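PDB 5VMN: Bak protein, which inhibits apoptosis of the infected host cell as a viral Bcl-2 protein that sequesters the pro-apoptotic protein Bim. Local coordinates for residues L80-S85 with S89-I94; R25-Q30 with G115-C120. All blocks are in the same frame, centred on the assembly; numbering follows the deposited sequence.

Interaction 1: residues L80-S85 with S89-I94. With NO3 (nitrate ion), chain H; NO3 (nitrate ion), chain I; EDO (1,2-ethanediol), chain L.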
loop_
_atom_site.group_PDB
_atom_site.type_symbol
_atom_site.label_atom_id
_atom_site.label_comp_id
_atom_site.label_asym_id
_atom_site.label_seq_id
_atom_site.Cartn_x
_atom_site.Cartn_y
_atom_site.Cartn_z
ATOM N N LEU A 80 4.953 -7.679 -2.872
ATOM C CA LEU A 80 5.465 -9.041 -2.960
ATOM C C LEU A 80 4.413 -9.977 -3.544
ATOM O O LEU A 80 4.725 -10.809 -4.412
ATOM C CB LEU A 80 5.935 -9.498 -1.582
ATOM C CG LEU A 80 7.198 -8.770 -1.091
ATOM C CD1 LEU A 80 7.428 -9.055 0.371
ATOM C CD2 LEU A 80 8.424 -9.243 -1.878
ATOM N N TYR A 81 3.153 -9.829 -3.123
ATOM C CA TYR A 81 2.088 -10.609 -3.755
ATOM C C TYR A 81 1.970 -10.292 -5.238
ATOM O O TYR A 81 1.788 -11.196 -6.057
ATOM C CB TYR A 81 0.740 -10.329 -3.085
ATOM C CG TYR A 81 0.443 -11.157 -1.858
ATOM C CD1 TYR A 81 0.275 -12.526 -1.947
ATOM C CD2 TYR A 81 0.212 -10.553 -0.634
ATOM C CE1 TYR A 81 -0.050 -13.269 -0.824
ATOM C CE2 TYR A 81 -0.101 -11.296 0.497
ATOM C CZ TYR A 81 -0.248 -12.646 0.379
ATOM O OH TYR A 81 -0.591 -13.381 1.480
ATOM N N PHE A 82 2.010 -9.002 -5.591
ATOM C CA PHE A 82 1.829 -8.592 -6.977
ATOM C C PHE A 82 2.945 -9.138 -7.853
ATOM O O PHE A 82 2.693 -9.697 -8.932
ATOM C CB PHE A 82 1.767 -7.060 -7.014
ATOM C CG PHE A 82 1.333 -6.478 -8.322
ATOM C CD1 PHE A 82 2.250 -6.260 -9.330
ATOM C CD2 PHE A 82 0.023 -6.063 -8.506
ATOM C CE1 PHE A 82 1.872 -5.664 -10.520
ATOM C CE2 PHE A 82 -0.361 -5.454 -9.694
ATOM C CZ PHE A 82 0.565 -5.268 -10.702
ATOM N N THR A 83 4.186 -9.033 -7.384
ATOM C CA THR A 83 5.315 -9.561 -8.141
ATOM C C THR A 83 5.170 -11.055 -8.368
ATOM O O THR A 83 5.496 -11.564 -9.450
ATOM C CB THR A 83 6.623 -9.251 -7.411
ATOM O OG1 THR A 83 6.795 -7.834 -7.370
ATOM C CG2 THR A 83 7.811 -9.832 -8.152
ATOM N N LYS A 84 4.697 -11.780 -7.354
ATOM C CA LYS A 84 4.580 -13.223 -7.447
ATOM C C LYS A 84 3.371 -13.671 -8.260
ATOM O O LYS A 84 3.280 -14.860 -8.596
ATOM C CB LYS A 84 4.528 -13.801 -6.023
ATOM C CG LYS A 84 4.678 -15.288 -5.919
ATOM C CD LYS A 84 4.603 -15.738 -4.457
ATOM C CE LYS A 84 4.994 -17.210 -4.292
ATOM N NZ LYS A 84 4.877 -17.662 -2.875
ATOM N N SER A 85 2.466 -12.763 -8.604
ATOM C CA SER A 85 1.255 -13.112 -9.346
ATOM C C SER A 85 1.564 -13.607 -10.749
ATOM O O SER A 85 2.510 -13.172 -11.401
ATOM C CB SER A 85 0.321 -11.907 -9.445
ATOM O OG SER A 85 -0.196 -11.583 -8.170
ATOM N N SER A 89 -5.766 -11.294 -13.699
ATOM C CA SER A 89 -6.877 -11.312 -12.760
ATOM C C SER A 89 -6.391 -11.160 -11.326
ATOM O O SER A 89 -6.958 -10.378 -10.550
ATOM C CB SER A 89 -7.674 -12.615 -12.935
ATOM O OG SER A 89 -8.737 -12.671 -12.008
ATOM N N GLU A 90 -5.324 -11.874 -10.949
ATOM C CA GLU A 90 -4.830 -11.719 -9.585
ATOM C C GLU A 90 -4.270 -10.318 -9.347
ATOM O O GLU A 90 -4.518 -9.722 -8.298
ATOM C CB GLU A 90 -3.759 -12.757 -9.259
ATOM C CG GLU A 90 -3.336 -12.713 -7.773
ATOM C CD GLU A 90 -2.171 -13.626 -7.445
ATOM O OE1 GLU A 90 -1.778 -14.422 -8.328
ATOM O OE2 GLU A 90 -1.666 -13.533 -6.297
ATOM N N ARG A 91 -3.514 -9.781 -10.301
ATOM C CA ARG A 91 -2.925 -8.452 -10.108
ATOM C C ARG A 91 -4.012 -7.400 -9.945
ATOM O O ARG A 91 -3.928 -6.524 -9.074
ATOM C CB ARG A 91 -2.021 -8.116 -11.294
ATOM C CG ARG A 91 -0.689 -8.855 -11.268
ATOM C CD ARG A 91 0.202 -8.451 -12.427
ATOM N NE ARG A 91 -0.172 -9.084 -13.679
ATOM C CZ ARG A 91 0.301 -10.246 -14.122
ATOM N NH1 ARG A 91 1.175 -10.952 -13.411
ATOM N NH2 ARG A 91 -0.111 -10.710 -15.289
ATOM N N THR A 92 -5.060 -7.488 -10.755
ATOM C CA THR A 92 -6.154 -6.535 -10.629
ATOM C C THR A 92 -6.811 -6.632 -9.264
ATOM O O THR A 92 -7.115 -5.616 -8.636
ATOM C CB THR A 92 -7.180 -6.789 -11.727
ATOM O OG1 THR A 92 -6.559 -6.549 -12.989
ATOM C CG2 THR A 92 -8.386 -5.876 -11.553
ATOM N N GLN A 93 -7.061 -7.852 -8.798
ATOM C CA GLN A 93 -7.693 -8.025 -7.497
ATOM C C GLN A 93 -6.823 -7.468 -6.380
ATOM O O GLN A 93 -7.339 -6.872 -5.430
ATOM C CB GLN A 93 -8.019 -9.507 -7.269
ATOM C CG GLN A 93 -9.110 -10.005 -8.209
ATOM C CD GLN A 93 -9.117 -11.527 -8.392
ATOM O OE1 GLN A 93 -8.556 -12.271 -7.586
ATOM N NE2 GLN A 93 -9.746 -11.985 -9.469
ATOM N N ILE A 94 -5.497 -7.646 -6.461
ATOM C CA ILE A 94 -4.616 -7.076 -5.445
ATOM C C ILE A 94 -4.774 -5.563 -5.403
ATOM O O ILE A 94 -4.913 -4.956 -4.331
ATOM C CB ILE A 94 -3.154 -7.481 -5.711
ATOM C CG1 ILE A 94 -2.941 -8.952 -5.386
ATOM C CG2 ILE A 94 -2.196 -6.669 -4.867
ATOM C CD1 ILE A 94 -1.723 -9.542 -6.040
HETATM N N NO3 H . 1.349 -13.659 -16.139
HETATM O O1 NO3 H . 0.182 -13.302 -16.496
HETATM O O2 NO3 H . 1.968 -14.560 -16.778
HETATM O O3 NO3 H . 1.910 -13.124 -15.140
HETATM N N NO3 I . 7.433 -17.946 -0.429
HETATM O O1 NO3 I . 6.253 -18.188 -0.025
HETATM O O2 NO3 I . 8.348 -18.826 -0.269
HETATM O O3 NO3 I . 7.691 -16.822 -0.980
HETATM C C1 EDO L . 3.700 -18.947 1.533
HETATM O O1 EDO L . 5.053 -19.442 1.753
HETATM C C2 EDO L . 3.600 -17.434 1.350
HETATM O O2 EDO L . 4.433 -16.949 0.292
HETATM O O HOH W 1 3.328 -10.068 -11.646
#

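Interaction 2: residues R25-Q30 with G115-C120. With EDO (1,2-ethanediol), chain N; NO3 (nitrate ion), chain G.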
loop_
_atom_site.group_PDB
_atom_site.type_symbol
_atom_site.label_atom_id
_atom_site.label_comp_id
_atom_site.label_asym_id
_atom_site.label_seq_id
_atom_site.Cartn_x
_atom_site.Cartn_y
_atom_site.Cartn_z
ATOM N N ARG A 25 6.328 7.553 -7.289
ATOM C CA ARG A 25 7.702 7.066 -7.354
ATOM C C ARG A 25 8.391 7.178 -6.005
ATOM O O ARG A 25 9.150 6.285 -5.608
ATOM C CB ARG A 25 8.487 7.840 -8.429
ATOM C CG ARG A 25 9.921 7.341 -8.618
ATOM C CD ARG A 25 10.643 8.017 -9.769
ATOM N NE ARG A 25 9.904 7.972 -11.031
ATOM C CZ ARG A 25 9.787 6.899 -11.807
ATOM N NH1 ARG A 25 10.341 5.739 -11.463
ATOM N NH2 ARG A 25 9.093 6.981 -12.936
ATOM N N GLU A 26 8.180 8.286 -5.287
ATOM C CA GLU A 26 8.815 8.415 -3.975
ATOM C C GLU A 26 8.204 7.445 -2.964
ATOM O O GLU A 26 8.918 6.869 -2.133
ATOM C CB GLU A 26 8.719 9.862 -3.464
ATOM C CG GLU A 26 9.564 10.122 -2.222
ATOM C CD GLU A 26 11.049 9.878 -2.454
ATOM O OE1 GLU A 26 11.785 9.647 -1.476
ATOM O OE2 GLU A 26 11.479 9.921 -3.621
ATOM N N ILE A 27 6.897 7.232 -3.017
ATOM C CA ILE A 27 6.304 6.234 -2.132
ATOM C C ILE A 27 6.880 4.861 -2.439
ATOM O O ILE A 27 7.134 4.062 -1.533
ATOM C CB ILE A 27 4.776 6.242 -2.244
ATOM C CG1 ILE A 27 4.213 7.590 -1.789
ATOM C CG2 ILE A 27 4.154 5.083 -1.438
ATOM C CD1 ILE A 27 4.536 8.003 -0.362
ATOM N N HIS A 28 7.096 4.566 -3.715
ATOM C CA HIS A 28 7.713 3.292 -4.104
ATOM C C HIS A 28 9.092 3.136 -3.474
ATOM O O HIS A 28 9.426 2.089 -2.904
ATOM C CB HIS A 28 7.776 3.242 -5.627
ATOM C CG HIS A 28 8.216 1.937 -6.201
ATOM N ND1 HIS A 28 9.535 1.656 -6.484
ATOM C CD2 HIS A 28 7.503 0.855 -6.600
ATOM C CE1 HIS A 28 9.618 0.448 -7.019
ATOM N NE2 HIS A 28 8.401 -0.056 -7.103
ATOM N N SER A 29 9.903 4.181 -3.553
ATOM C CA SER A 29 11.214 4.165 -2.927
ATOM C C SER A 29 11.116 3.907 -1.424
ATOM O O SER A 29 11.872 3.088 -0.882
ATOM C CB SER A 29 11.931 5.498 -3.224
ATOM O OG SER A 29 13.161 5.579 -2.522
ATOM N N GLN A 30 10.202 4.599 -0.734
ATOM C CA GLN A 30 10.026 4.398 0.701
ATOM C C GLN A 30 9.588 2.973 1.000
ATOM O O GLN A 30 10.024 2.386 1.990
ATOM C CB GLN A 30 8.984 5.366 1.276
ATOM C CG GLN A 30 9.260 6.875 1.076
ATOM C CD GLN A 30 10.230 7.418 2.053
ATOM O OE1 GLN A 30 11.431 7.140 1.972
ATOM N NE2 GLN A 30 9.725 8.222 2.999
ATOM N N GLY A 115 -1.008 14.422 7.393
ATOM C CA GLY A 115 -0.151 15.116 6.453
ATOM C C GLY A 115 -0.226 14.644 5.020
ATOM O O GLY A 115 0.483 15.194 4.168
ATOM N N GLY A 116 -1.065 13.659 4.720
ATOM C CA GLY A 116 -1.211 13.174 3.367
ATOM C C GLY A 116 -0.022 12.338 2.921
ATOM O O GLY A 116 0.989 12.202 3.607
ATOM N N TRP A 117 -0.156 11.773 1.727
ATOM C CA TRP A 117 0.941 10.984 1.172
ATOM C C TRP A 117 2.197 11.821 0.966
ATOM O O TRP A 117 3.307 11.275 0.996
ATOM C CB TRP A 117 0.521 10.362 -0.152
ATOM C CG TRP A 117 -0.490 9.270 0.002
ATOM C CD1 TRP A 117 -1.847 9.361 -0.161
ATOM C CD2 TRP A 117 -0.223 7.917 0.369
ATOM N NE1 TRP A 117 -2.431 8.150 0.081
ATOM C CE2 TRP A 117 -1.454 7.241 0.393
ATOM C CE3 TRP A 117 0.941 7.206 0.649
ATOM C CZ2 TRP A 117 -1.556 5.889 0.698
ATOM C CZ3 TRP A 117 0.826 5.843 0.970
ATOM C CH2 TRP A 117 -0.416 5.213 0.983
ATOM N N VAL A 118 2.060 13.134 0.737
ATOM C CA VAL A 118 3.254 13.958 0.577
ATOM C C VAL A 118 4.073 13.917 1.853
ATOM O O VAL A 118 5.307 13.960 1.809
ATOM C CB VAL A 118 2.921 15.413 0.187
ATOM C CG1 VAL A 118 4.174 16.335 0.263
ATOM C CG2 VAL A 118 2.353 15.455 -1.202
ATOM N N THR A 119 3.414 13.829 3.004
ATOM C CA THR A 119 4.167 13.776 4.249
ATOM C C THR A 119 4.834 12.417 4.387
ATOM O O THR A 119 5.982 12.331 4.832
ATOM C CB THR A 119 3.256 14.092 5.436
ATOM O OG1 THR A 119 2.926 15.476 5.401
ATOM C CG2 THR A 119 3.932 13.799 6.771
ATOM N N CYS A 120 4.141 11.350 3.975
ATOM C CA CYS A 120 4.761 10.030 3.901
ATOM C C CYS A 120 5.992 10.057 3.010
ATOM O O CYS A 120 7.056 9.542 3.373
ATOM C CB CYS A 120 3.766 9.017 3.369
ATOM S SG CYS A 120 4.434 7.296 3.431
HETATM C C1 EDO N . 11.312 4.132 -7.591
HETATM O O1 EDO N . 11.745 5.250 -6.817
HETATM C C2 EDO N . 12.134 2.971 -7.087
HETATM O O2 EDO N . 11.890 2.931 -5.684
HETATM N N NO3 G . -5.296 6.679 -1.452
HETATM O O1 NO3 G . -6.309 6.128 -1.972
HETATM O O2 NO3 G . -4.333 7.015 -2.195
HETATM O O3 NO3 G . -5.241 6.894 -0.203
#

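Interaction 1: residues L80-S85 with S89-I94
R91 lies across the ring of F82, its aliphatic part over one face. CB starts at the ring's rim, 3.5 Å from F82 CE2. CG sits over the face in a CH-pi contact, 3.8 Å from the F82 ring centroid and 14° off its normal, while also touching S85 CB. CD carries on above the ring to F82 CZ at 3.6 Å. There the chain bends (chi3 -78°) and the guanidinium departs from the ring, its plane turned 65° from that of F82. R91 NH1 donates to O3 of a nitrate, probably from the crystallisation liquor, at 2.9 Å. It also donates to a water that in turn donates to F82 O. R91 NH2 grips O1 of the same nitrate and forms a salt bridge with E88.

These residues flank the short turn of the central helical hairpin of the Bcl-2 fold, where helix 68-84 ends and helix 88-103 returns nearly antiparallel. S85 follows the end of the first helix and points toward the second; its OG donates to Y81 O (2.9 Å) from above the carbonyl plane. The E90 carboxylate, on an extended chain, lies beside this hydroxyl, but its angles are poor for a hydrogen bond. One turn on from E90, I94 CD1 packs on Y81 CB at 3.9 Å and on S85 OG at 3.3 Å, and I94 CG2 meets the edge of the F82 ring. The far end of Y81 leads elsewhere, its OH bonding to P48 O.

Interaction 2: residues R25-Q30 with G115-C120
Two helices from distant parts of the chain pack against each other in the all-helical Bcl-2 bundle, and I27 of helix 22-37 reaches W117 and C120 of the last helix of this construct, 116-122. The short helical segments run in broadly the same direction, 44° apart, with 9.9 Å between their axes. I27 CD1 is the atom that does most of the touching. With CG1 beside the backbone N (chi1 -63°) and a second bend at chi2, the methyl meets the edge of the indole, 3.8 Å from W117 CE3, and also lies against W117 O. The same I27 CD1 is 3.9 Å from C120 SG, whose position opposite its own backbone N holds the sulfur beside it. I27 CG2 reaches further along the six-membered ring toward W117 CZ3.

The indole also meets two aromatic rings, F102 edge-to-face and W68 with its plane tilted to the indole, while I71 of helix 68-84 packs on it too. At the pyrrole end W117 NE1 donates in the ring plane to O3 of a nitrate, probably from the crystallisation liquor, at 3.1 Å; that ion also accepts from I9 N.

Within the 115-120 segment, T119 OG1 turns back to donate to G115 O at 2.8 Å. The polar link across the contact comes from Q30, whose amide also donates to L123 O. Q30 NE2 approaches C120 O in the carbonyl plane at 3.0 Å, with an N-H...O angle of 156°.

The two contacts lie on opposite sides of the chain's centre, with their own centres 22 Å apart and their nearest atoms about 8 Å apart, so they do not touch. Interaction 1 joins sequence neighbours, helices 68-84 and 88-103, across a short turn. Interaction 2 brings helix 22-37 to helix 116-122 through segments 85 residues apart at their closest ends, and interaction 1 is nested inside the loop that it closes. Helix 68-84 is common ground: its end makes the hairpin, while L75, I71 and W68, nearer its start, pack on I27, W117 and C120. Both contacts belong to one helical bundle, the Bcl-2 fold, consistent with a protein that sequesters Bim.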